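Local atomic coordinates of 2-hydroxyisobutanoyl-CoA mutase large subunit (Aquincola tertiaricarbonis, PDB entry 4R3U), a protein that works with its cobalamin-binding partner HcmB to interconvert 2-hydroxyisobutyryl-CoA and (S)-3-hydroxybutyryl-CoA. Residues A[307-310]-A[311-314]; A[389-392]-A[393-396]; A[509-512]-A[513-517]. All coordinates share one frame; numbering follows the deposited sequence.

Contact 1 (A[307-310]-A[311-314])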
ATOM      1  N   PHE A 307       1.114   8.663   9.521  1.00 19.49           N
ATOM      2  CA  PHE A 307       1.680   8.773  10.867  1.00 19.80           C
ATOM      3  C   PHE A 307       0.755   9.317  11.910  1.00 25.64           C
ATOM      4  O   PHE A 307       0.744   8.778  13.026  1.00 26.84           O
ATOM      5  CB  PHE A 307       3.017   9.492  10.875  1.00 21.69           C
ATOM      6  CG  PHE A 307       4.093   8.692  10.186  1.00 22.23           C
ATOM      7  CD1 PHE A 307       4.591   7.526  10.760  1.00 24.58           C
ATOM      8  CD2 PHE A 307       4.582   9.082   8.948  1.00 22.85           C
ATOM      9  CE1 PHE A 307       5.581   6.786  10.124  1.00 24.93           C
ATOM     10  CE2 PHE A 307       5.564   8.335   8.314  1.00 25.18           C
ATOM     11  CZ  PHE A 307       6.067   7.198   8.915  1.00 22.93           C
ATOM     12  N   GLU A 308      -0.080  10.327  11.541  1.00 20.43           N
ATOM     13  CA  GLU A 308      -1.087  10.900  12.438  1.00 19.60           C
ATOM     14  C   GLU A 308      -2.088   9.828  12.981  1.00 28.03           C
ATOM     15  O   GLU A 308      -2.417   9.830  14.166  1.00 30.30           O
ATOM     16  CB  GLU A 308      -1.819  12.017  11.727  1.00 19.28           C
ATOM     17  CG  GLU A 308      -3.073  12.509  12.414  1.00 13.33           C
ATOM     18  CD  GLU A 308      -3.593  13.777  11.775  1.00 34.22           C
ATOM     19  OE1 GLU A 308      -4.020  13.726  10.595  1.00 16.98           O
ATOM     20  OE2 GLU A 308      -3.483  14.839  12.432  1.00 27.00           O
ATOM     21  N   GLU A 309      -2.544   8.924  12.108  1.00 23.37           N
ATOM     22  CA  GLU A 309      -3.474   7.843  12.435  1.00 21.87           C
ATOM     23  C   GLU A 309      -2.882   6.854  13.411  1.00 23.63           C
ATOM     24  O   GLU A 309      -3.558   6.488  14.346  1.00 25.08           O
ATOM     25  CB  GLU A 309      -3.983   7.169  11.141  1.00 22.22           C
ATOM     26  CG  GLU A 309      -4.931   8.087  10.395  1.00 24.32           C
ATOM     27  CD  GLU A 309      -6.169   8.462  11.201  1.00 34.40           C
ATOM     28  OE1 GLU A 309      -6.929   7.540  11.571  1.00 22.29           O
ATOM     29  OE2 GLU A 309      -6.381   9.668  11.466  1.00 19.57           O
ATOM     30  N   VAL A 310      -1.599   6.518  13.265  1.00 17.73           N
ATOM     31  CA  VAL A 310      -0.856   5.652  14.187  1.00 16.62           C
ATOM     32  C   VAL A 310      -0.713   6.357  15.565  1.00 23.98           C
ATOM     33  O   VAL A 310      -0.976   5.748  16.604  1.00 25.79           O
ATOM     34  CB  VAL A 310       0.525   5.250  13.594  1.00 17.26           C
ATOM     35  CG1 VAL A 310       1.338   4.440  14.593  1.00 16.11           C
ATOM     36  CG2 VAL A 310       0.364   4.482  12.277  1.00 15.96           C
ATOM     37  N   ALA A 311      -0.332   7.645  15.554  1.00 21.14           N
ATOM     38  CA  ALA A 311      -0.173   8.462  16.753  1.00 22.49           C
ATOM     39  C   ALA A 311      -1.504   8.526  17.525  1.00 29.41           C
ATOM     40  O   ALA A 311      -1.513   8.418  18.752  1.00 30.88           O
ATOM     41  CB  ALA A 311       0.250   9.860  16.355  1.00 23.11           C
ATOM     42  N   LYS A 312      -2.623   8.693  16.786  1.00 24.37           N
ATOM     43  CA  LYS A 312      -3.981   8.778  17.289  1.00 23.28           C
ATOM     44  C   LYS A 312      -4.371   7.488  18.010  1.00 26.44           C
ATOM     45  O   LYS A 312      -4.938   7.557  19.098  1.00 25.80           O
ATOM     46  CB  LYS A 312      -4.923   9.063  16.108  1.00 25.20           C
ATOM     47  CG  LYS A 312      -6.389   9.329  16.468  1.00 27.62           C
ATOM     48  CD  LYS A 312      -7.303   9.088  15.259  1.00 23.07           C
ATOM     49  CE  LYS A 312      -7.584   7.613  15.083  1.00 18.75           C
ATOM     50  NZ  LYS A 312      -8.238   7.328  13.783  1.00 18.31           N
ATOM     51  N   PHE A 313      -4.062   6.309  17.415  1.00 23.35           N
ATOM     52  CA  PHE A 313      -4.399   4.998  17.989  1.00 22.03           C
ATOM     53  C   PHE A 313      -3.655   4.756  19.302  1.00 29.91           C
ATOM     54  O   PHE A 313      -4.258   4.268  20.264  1.00 33.85           O
ATOM     55  CB  PHE A 313      -4.112   3.875  16.987  1.00 22.07           C
ATOM     56  CG  PHE A 313      -4.870   3.892  15.674  1.00 21.99           C
ATOM     57  CD1 PHE A 313      -6.252   4.068  15.649  1.00 24.35           C
ATOM     58  CD2 PHE A 313      -4.213   3.639  14.468  1.00 23.55           C
ATOM     59  CE1 PHE A 313      -6.958   4.030  14.438  1.00 23.70           C
ATOM     60  CE2 PHE A 313      -4.909   3.634  13.253  1.00 24.12           C
ATOM     61  CZ  PHE A 313      -6.277   3.804  13.248  1.00 22.53           C
ATOM     62  N   ARG A 314      -2.354   5.120  19.351  1.00 25.62           N
ATOM     63  CA  ARG A 314      -1.486   4.973  20.525  1.00 25.54           C
ATOM     64  C   ARG A 314      -1.899   5.949  21.602  1.00 31.95           C
ATOM     65  O   ARG A 314      -2.001   5.559  22.774  1.00 33.09           O
ATOM     66  CB  ARG A 314      -0.005   5.122  20.138  1.00 22.68           C
ATOM     67  CG  ARG A 314       0.447   4.048  19.148  1.00 23.03           C
ATOM     68  CD  ARG A 314       1.780   4.361  18.502  1.00 26.94           C
ATOM     69  NE  ARG A 314       2.903   3.845  19.286  1.00 33.79           N
ATOM     70  CZ  ARG A 314       3.661   4.576  20.096  1.00 37.57           C
ATOM     71  NH1 ARG A 314       3.426   5.877  20.246  1.00 21.61           N
ATOM     72  NH2 ARG A 314       4.663   4.012  20.760  1.00 20.32           N
TER
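Glu309 and Lys312 lie alongside each other, heads in the same direction, one turn apart on helix 306-327. Glu309 OE1 and Lys312 NZ form a salt bridge of 2.6 Å; the ammonium nitrogen comes to the syn side of OE1, 28° out of the carboxylate plane. Both chains bend on the way to the bridge, Glu309 at chi2 and Lys312 at chi3 (80°). Each charged end has further polar partners, Gln303 N for Glu309 OE1 and both Glu267 and Val301 O for Lys312 NZ, and these hold the buried pair in place.

This is the tight side of the turn. With CG anti to its carbonyl carbon (chi1 -61°), Phe313 folds back along the helix, and Glu309 O sits over one face of the ring, 2.9 Å from Phe313 CD2. The same oxygen accepts the backbone bond from Phe313 N at 3.1 Å, and the ring is pressed tightly against it. The neighbouring flank, with Val310 and Arg314, is looser, although it too is buried and not a solvent side. The two run side by side, touching through Val310 CG1 and Arg314 CD at 3.9 Å. Closer is the methylene Arg314 CG, 3.4 Å from Val310 O, while Arg314 N bonds that carbonyl at 3.1 Å. Beyond its bend, the guanidinium of Arg314 forms salt bridges to Glu423 and Asp414.

The helix is the crossover of a beta-alpha-beta unit in the TIM-barrel part of the enzyme, linking parallel strands 298-302 and 340-344. Phe313 faces this sheet, packing on Phe300 and stacking on Phe340, whereas Val310 and Ala311 lie against helix 420-442, and Glu309 and Lys312 against Pro264 at the start of helix 264-283.

Contact 2 (A[389-392]-A[393-396])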
ATOM      1  N   THR A 389     -18.677  -5.979  -4.350  1.00 21.78           N
ATOM      2  CA  THR A 389     -18.718  -7.221  -5.091  1.00 21.32           C
ATOM      3  C   THR A 389     -17.799  -8.199  -4.368  1.00 23.85           C
ATOM      4  O   THR A 389     -17.014  -7.828  -3.488  1.00 22.02           O
ATOM      5  CB  THR A 389     -18.241  -7.025  -6.553  1.00 21.44           C
ATOM      6  OG1 THR A 389     -16.887  -6.557  -6.571  1.00 21.54           O
ATOM      7  CG2 THR A 389     -19.150  -6.124  -7.361  1.00 14.44           C
ATOM      8  N   GLU A 390     -17.889  -9.454  -4.759  1.00 23.57           N
ATOM      9  CA  GLU A 390     -17.041 -10.507  -4.240  1.00 23.20           C
ATOM     10  C   GLU A 390     -15.577 -10.199  -4.539  1.00 24.81           C
ATOM     11  O   GLU A 390     -14.780 -10.206  -3.615  1.00 25.41           O
ATOM     12  CB  GLU A 390     -17.457 -11.838  -4.843  1.00 24.40           C
ATOM     13  CG  GLU A 390     -18.767 -12.340  -4.280  1.00 26.11           C
ATOM     14  CD  GLU A 390     -19.138 -13.736  -4.722  1.00 38.70           C
ATOM     15  OE1 GLU A 390     -18.713 -14.135  -5.829  1.00 38.29           O
ATOM     16  OE2 GLU A 390     -19.862 -14.428  -3.969  1.00 36.28           O
ATOM     17  N   ASP A 391     -15.243  -9.831  -5.788  1.00 22.92           N
ATOM     18  CA  ASP A 391     -13.869  -9.496  -6.213  1.00 22.89           C
ATOM     19  C   ASP A 391     -13.244  -8.355  -5.421  1.00 22.30           C
ATOM     20  O   ASP A 391     -12.079  -8.427  -5.079  1.00 22.17           O
ATOM     21  CB  ASP A 391     -13.798  -9.183  -7.721  1.00 24.57           C
ATOM     22  CG  ASP A 391     -13.933 -10.352  -8.678  1.00 40.98           C
ATOM     23  OD1 ASP A 391     -13.685 -11.511  -8.251  1.00 44.26           O
ATOM     24  OD2 ASP A 391     -14.219 -10.106  -9.882  1.00 47.81           O
ATOM     25  N   ALA A 392     -14.023  -7.307  -5.145  1.00 19.31           N
ATOM     26  CA  ALA A 392     -13.622  -6.134  -4.384  1.00 18.29           C
ATOM     27  C   ALA A 392     -13.290  -6.542  -2.937  1.00 22.27           C
ATOM     28  O   ALA A 392     -12.248  -6.140  -2.416  1.00 23.65           O
ATOM     29  CB  ALA A 392     -14.732  -5.100  -4.412  1.00 18.31           C
ATOM     30  N   MET A 393     -14.134  -7.384  -2.316  1.00 19.20           N
ATOM     31  CA  MET A 393     -13.899  -7.908  -0.975  1.00 19.10           C
ATOM     32  C   MET A 393     -12.722  -8.828  -0.927  1.00 21.28           C
ATOM     33  O   MET A 393     -11.917  -8.729  -0.003  1.00 23.40           O
ATOM     34  CB  MET A 393     -15.163  -8.535  -0.367  1.00 21.26           C
ATOM     35  CG  MET A 393     -16.210  -7.499   0.063  1.00 24.32           C
ATOM     36  SD  MET A 393     -15.688  -6.369   1.407  1.00 28.55           S
ATOM     37  CE  MET A 393     -14.990  -4.975   0.483  1.00 24.24           C
ATOM     38  N   LYS A 394     -12.558  -9.672  -1.955  1.00 18.34           N
ATOM     39  CA  LYS A 394     -11.422 -10.598  -2.118  1.00 16.96           C
ATOM     40  C   LYS A 394     -10.114  -9.789  -2.123  1.00 19.62           C
ATOM     41  O   LYS A 394      -9.196 -10.124  -1.378  1.00 20.34           O
ATOM     42  CB  LYS A 394     -11.581 -11.380  -3.410  1.00 17.95           C
ATOM     43  CG  LYS A 394     -10.997 -12.790  -3.358  1.00 23.01           C
ATOM     44  CD  LYS A 394     -10.487 -13.321  -4.703  1.00 20.00           C
ATOM     45  CE  LYS A 394     -11.375 -13.196  -5.906  1.00 34.85           C
ATOM     46  NZ  LYS A 394     -10.727 -13.772  -7.114  1.00 46.29           N
ATOM     47  N   MET A 395     -10.065  -8.661  -2.890  1.00 16.53           N
ATOM     48  CA  MET A 395      -8.894  -7.778  -2.984  1.00 15.33           C
ATOM     49  C   MET A 395      -8.583  -7.132  -1.629  1.00 20.56           C
ATOM     50  O   MET A 395      -7.396  -7.037  -1.247  1.00 22.37           O
ATOM     51  CB  MET A 395      -9.082  -6.747  -4.083  1.00 16.35           C
ATOM     52  CG  MET A 395      -7.914  -5.733  -4.225  1.00 18.75           C
ATOM     53  SD  MET A 395      -6.315  -6.464  -4.648  1.00 21.02           S
ATOM     54  CE  MET A 395      -6.675  -7.188  -6.276  1.00 18.07           C
ATOM     55  N   ALA A 396      -9.646  -6.750  -0.872  1.00 16.30           N
ATOM     56  CA  ALA A 396      -9.536  -6.168   0.459  1.00 15.58           C
ATOM     57  C   ALA A 396      -8.937  -7.170   1.427  1.00 18.97           C
ATOM     58  O   ALA A 396      -8.105  -6.788   2.238  1.00 19.47           O
ATOM     59  CB  ALA A 396     -10.890  -5.693   0.932  1.00 16.31           C
TER
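Asp391 and Lys394 share a turn near the start of helix 390-405, their side chains side by side and pointing the same way. Lys394 spans the contact from root to tip. Its CB rests beside two carbonyl oxygens of the preceding turn, 3.4 Å from both Glu390 O and Asp391 O. CG and CD carry the chain outward without touching the aspartate, and a bend at chi3 (-49°) brings CE towards it. CE is then the closest part of the chain to the carboxylate, 3.7 Å from Asp391 OD1, and NZ stands 3.9 Å from the same oxygen, a long salt bridge. The firmer partner of NZ is Glu485 of the second subunit, so the ammonium group faces the interface between the two copies while Asp391 adds a more distant negative charge.

The start of the helix is capped by Thr389. Its OG1 lies between the backbone N and the carbonyl carbon (chi1 61°), from where it accepts a bond from Ala392 N at 3.3 Å. Main-chain bonding begins at the cap itself, with Met393 N giving to Thr389 O at 3.1 Å. Met393 leaves the helix on another side, folding at chi2 and chi3 and bringing CE back to 4.1 Å from Ala392 C. It packs on Leu117 and Gln100, its side chain about 5 Å from bound 5'-deoxyadenosine.

Two chemistries thus meet on one turn. An uncharged thioether adjoins the nucleoside pocket, and a charged group makes its main bond to the other subunit. Asp391, in the first turn, places negative charge near the amide end of the helix, where it is likely to be favourable to the helix dipole as well as to Lys394.

Contact 3 (A[509-512]-A[513-517])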
ATOM      1  N   THR A 509     -41.875 -12.644   7.317  1.00 34.74           N
ATOM      2  CA  THR A 509     -42.342 -11.811   8.435  1.00 35.13           C
ATOM      3  C   THR A 509     -43.824 -12.075   8.706  1.00 43.77           C
ATOM      4  O   THR A 509     -44.192 -12.284   9.869  1.00 44.89           O
ATOM      5  CB  THR A 509     -41.948 -10.322   8.241  1.00 36.41           C
ATOM      6  OG1 THR A 509     -40.527 -10.248   8.231  1.00 33.45           O
ATOM      7  CG2 THR A 509     -42.436  -9.427   9.368  1.00 31.80           C
ATOM      8  N   ARG A 510     -44.658 -12.130   7.621  1.00 40.50           N
ATOM      9  CA  ARG A 510     -46.109 -12.387   7.676  1.00 40.90           C
ATOM     10  C   ARG A 510     -46.413 -13.771   8.265  1.00 45.04           C
ATOM     11  O   ARG A 510     -47.378 -13.916   9.036  1.00 46.88           O
ATOM     12  CB  ARG A 510     -46.760 -12.273   6.276  1.00 40.07           C
ATOM     13  CG  ARG A 510     -46.934 -10.848   5.749  1.00 46.94           C
ATOM     14  CD  ARG A 510     -47.784 -10.816   4.486  1.00 57.57           C
ATOM     15  NE  ARG A 510     -47.791  -9.490   3.866  1.00 73.54           N
ATOM     16  CZ  ARG A 510     -48.242  -9.225   2.637  1.00 96.25           C
ATOM     17  NH1 ARG A 510     -48.701 -10.205   1.863  1.00 88.21           N
ATOM     18  NH2 ARG A 510     -48.210  -7.984   2.164  1.00 81.25           N
ATOM     19  N   ARG A 511     -45.591 -14.777   7.880  1.00 38.47           N
ATOM     20  CA  ARG A 511     -45.668 -16.169   8.287  1.00 38.28           C
ATOM     21  C   ARG A 511     -45.371 -16.285   9.782  1.00 41.60           C
ATOM     22  O   ARG A 511     -46.149 -16.911  10.509  1.00 44.05           O
ATOM     23  CB  ARG A 511     -44.671 -17.011   7.464  1.00 38.73           C
ATOM     24  CG  ARG A 511     -44.857 -18.523   7.566  1.00 55.56           C
ATOM     25  CD  ARG A 511     -43.588 -19.308   7.262  1.00 76.79           C
ATOM     26  NE  ARG A 511     -42.382 -18.809   7.941  1.00 86.59           N
ATOM     27  CZ  ARG A 511     -41.650 -19.512   8.798  1.00 97.35           C
ATOM     28  NH1 ARG A 511     -41.987 -20.760   9.104  1.00 87.36           N
ATOM     29  NH2 ARG A 511     -40.575 -18.975   9.356  1.00 76.27           N
ATOM     30  N   VAL A 512     -44.274 -15.656  10.247  1.00 35.66           N
ATOM     31  CA  VAL A 512     -43.838 -15.642  11.656  1.00 34.80           C
ATOM     32  C   VAL A 512     -44.969 -15.105  12.546  1.00 42.50           C
ATOM     33  O   VAL A 512     -45.308 -15.743  13.555  1.00 44.27           O
ATOM     34  CB  VAL A 512     -42.484 -14.888  11.847  1.00 35.65           C
ATOM     35  CG1 VAL A 512     -42.163 -14.636  13.325  1.00 35.38           C
ATOM     36  CG2 VAL A 512     -41.333 -15.632  11.154  1.00 34.12           C
ATOM     37  N   ARG A 513     -45.582 -13.966  12.141  1.00 38.92           N
ATOM     38  CA  ARG A 513     -46.721 -13.349  12.826  1.00 38.86           C
ATOM     39  C   ARG A 513     -47.948 -14.267  12.821  1.00 46.24           C
ATOM     40  O   ARG A 513     -48.675 -14.306  13.817  1.00 49.83           O
ATOM     41  CB  ARG A 513     -47.102 -12.018  12.166  1.00 34.20           C
ATOM     42  CG  ARG A 513     -46.100 -10.904  12.309  1.00 31.57           C
ATOM     43  CD  ARG A 513     -46.602  -9.728  11.513  1.00 38.11           C
ATOM     44  NE  ARG A 513     -45.687  -8.583  11.498  1.00 40.22           N
ATOM     45  CZ  ARG A 513     -45.421  -7.860  10.414  1.00 47.57           C
ATOM     46  NH1 ARG A 513     -45.947  -8.193   9.239  1.00 26.09           N
ATOM     47  NH2 ARG A 513     -44.603  -6.820  10.488  1.00 37.86           N
ATOM     48  N   ALA A 514     -48.193 -14.988  11.706  1.00 42.57           N
ATOM     49  CA  ALA A 514     -49.352 -15.902  11.568  1.00 44.39           C
ATOM     50  C   ALA A 514     -49.229 -17.155  12.468  1.00 51.00           C
ATOM     51  O   ALA A 514     -50.164 -17.467  13.199  1.00 52.82           O
ATOM     52  CB  ALA A 514     -49.530 -16.311  10.110  1.00 44.64           C
ATOM     53  N   GLU A 515     -48.050 -17.823  12.441  1.00 47.93           N
ATOM     54  CA  GLU A 515     -47.688 -19.045  13.176  1.00 48.87           C
ATOM     55  C   GLU A 515     -47.577 -18.876  14.692  1.00 52.61           C
ATOM     56  O   GLU A 515     -47.709 -19.870  15.419  1.00 55.52           O
ATOM     57  CB  GLU A 515     -46.348 -19.600  12.646  1.00 48.94           C
ATOM     58  CG  GLU A 515     -46.474 -20.483  11.414  1.00 59.34           C
ATOM     59  CD  GLU A 515     -45.183 -20.920  10.736  1.00 85.93           C
ATOM     60  OE1 GLU A 515     -45.273 -21.746   9.798  1.00 81.34           O
ATOM     61  OE2 GLU A 515     -44.092 -20.426  11.112  1.00 81.90           O
ATOM     62  N   ARG A 516     -47.327 -17.647  15.171  1.00 45.44           N
ATOM     63  CA  ARG A 516     -47.129 -17.383  16.592  1.00 45.98           C
ATOM     64  C   ARG A 516     -48.401 -17.345  17.439  1.00 52.62           C
ATOM     65  O   ARG A 516     -49.520 -17.228  16.908  1.00 54.52           O
ATOM     66  CB  ARG A 516     -46.295 -16.102  16.796  1.00 45.41           C
ATOM     67  CG  ARG A 516     -47.124 -14.821  16.776  1.00 45.89           C
ATOM     68  CD  ARG A 516     -46.247 -13.600  16.686  1.00 42.37           C
ATOM     69  NE  ARG A 516     -47.061 -12.393  16.619  1.00 41.88           N
ATOM     70  CZ  ARG A 516     -46.594 -11.183  16.342  1.00 50.66           C
ATOM     71  NH1 ARG A 516     -45.305 -11.004  16.085  1.00 29.69           N
ATOM     72  NH2 ARG A 516     -47.411 -10.145  16.311  1.00 44.28           N
ATOM     73  N   ASP A 517     -48.202 -17.440  18.776  1.00 48.79           N
ATOM     74  CA  ASP A 517     -49.245 -17.329  19.795  1.00 50.46           C
ATOM     75  C   ASP A 517     -49.419 -15.833  20.033  1.00 53.73           C
ATOM     76  O   ASP A 517     -48.659 -15.242  20.803  1.00 52.37           O
ATOM     77  CB  ASP A 517     -48.828 -18.055  21.095  1.00 53.30           C
ATOM     78  CG  ASP A 517     -49.886 -18.145  22.184  1.00 63.47           C
ATOM     79  OD1 ASP A 517     -50.969 -17.534  22.023  1.00 63.68           O
ATOM     80  OD2 ASP A 517     -49.623 -18.805  23.203  1.00 73.32           O
TER
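Thr509 O receives Arg513 N at 3.2 Å, one of the i to i+4 bonds that close the final turns of helix 501-515. Glu515 N gives a shorter, straight bond to Arg511 O, 2.9 Å with an N-H...O angle of 170°. The last of the series, Arg516 N to Val512 O, is weak. There Arg516 leaves helical geometry (psi 164°), and Asp517 takes the N-cap position of helix 518-532, making a tight helix-to-helix junction.

Among the side chains, Thr509 and Arg513 cross obliquely. The methyl CG2 of Thr509, anti to its backbone N, lies over the centre of one guanidinium face, 3.5 Å from Arg513 CZ. The N-H groups of the same guanidinium are used elsewhere, in salt bridges to Asp138 and Asp140. An alanine here would strip away the guanidinium and is likely to leave Asp138 and Asp140 without this countercharge and the Thr509 methyl without its flat cover. On the exposed flank, Arg511 NH1 meets Glu515 OE2 at 2.9 Å. Here the carboxylate oxygen sits over a face of the guanidinium, with the two planes 79° apart, and the attraction is purely between charges because no N-H points at the oxygen.

Arg516 runs extended back beside the helix to a salt bridge with Asp555. One face of its guanidinium is met off-centre by Arg513 CG, 3.8 Å above the plane.

How the contacts relate
From the N terminus the three contacts follow in series; none nests in or crosses another, and none closes a long loop, only a short run within or at the end of its own helix. Contact 1 lies on the buried crossover helix between two strands of the parallel sheet. Contact 2 comes some 75 residues later, after strand 375-377, where a helix starts beside the deoxyadenosine site and the second subunit; its centre is about 27 Å from that of contact 1. Contact 3, much further along, lies at the surface where helix 501-515 gives way to helix 518-532, about 50 Å from contact 1 between centres and on the other side of the chain's centre.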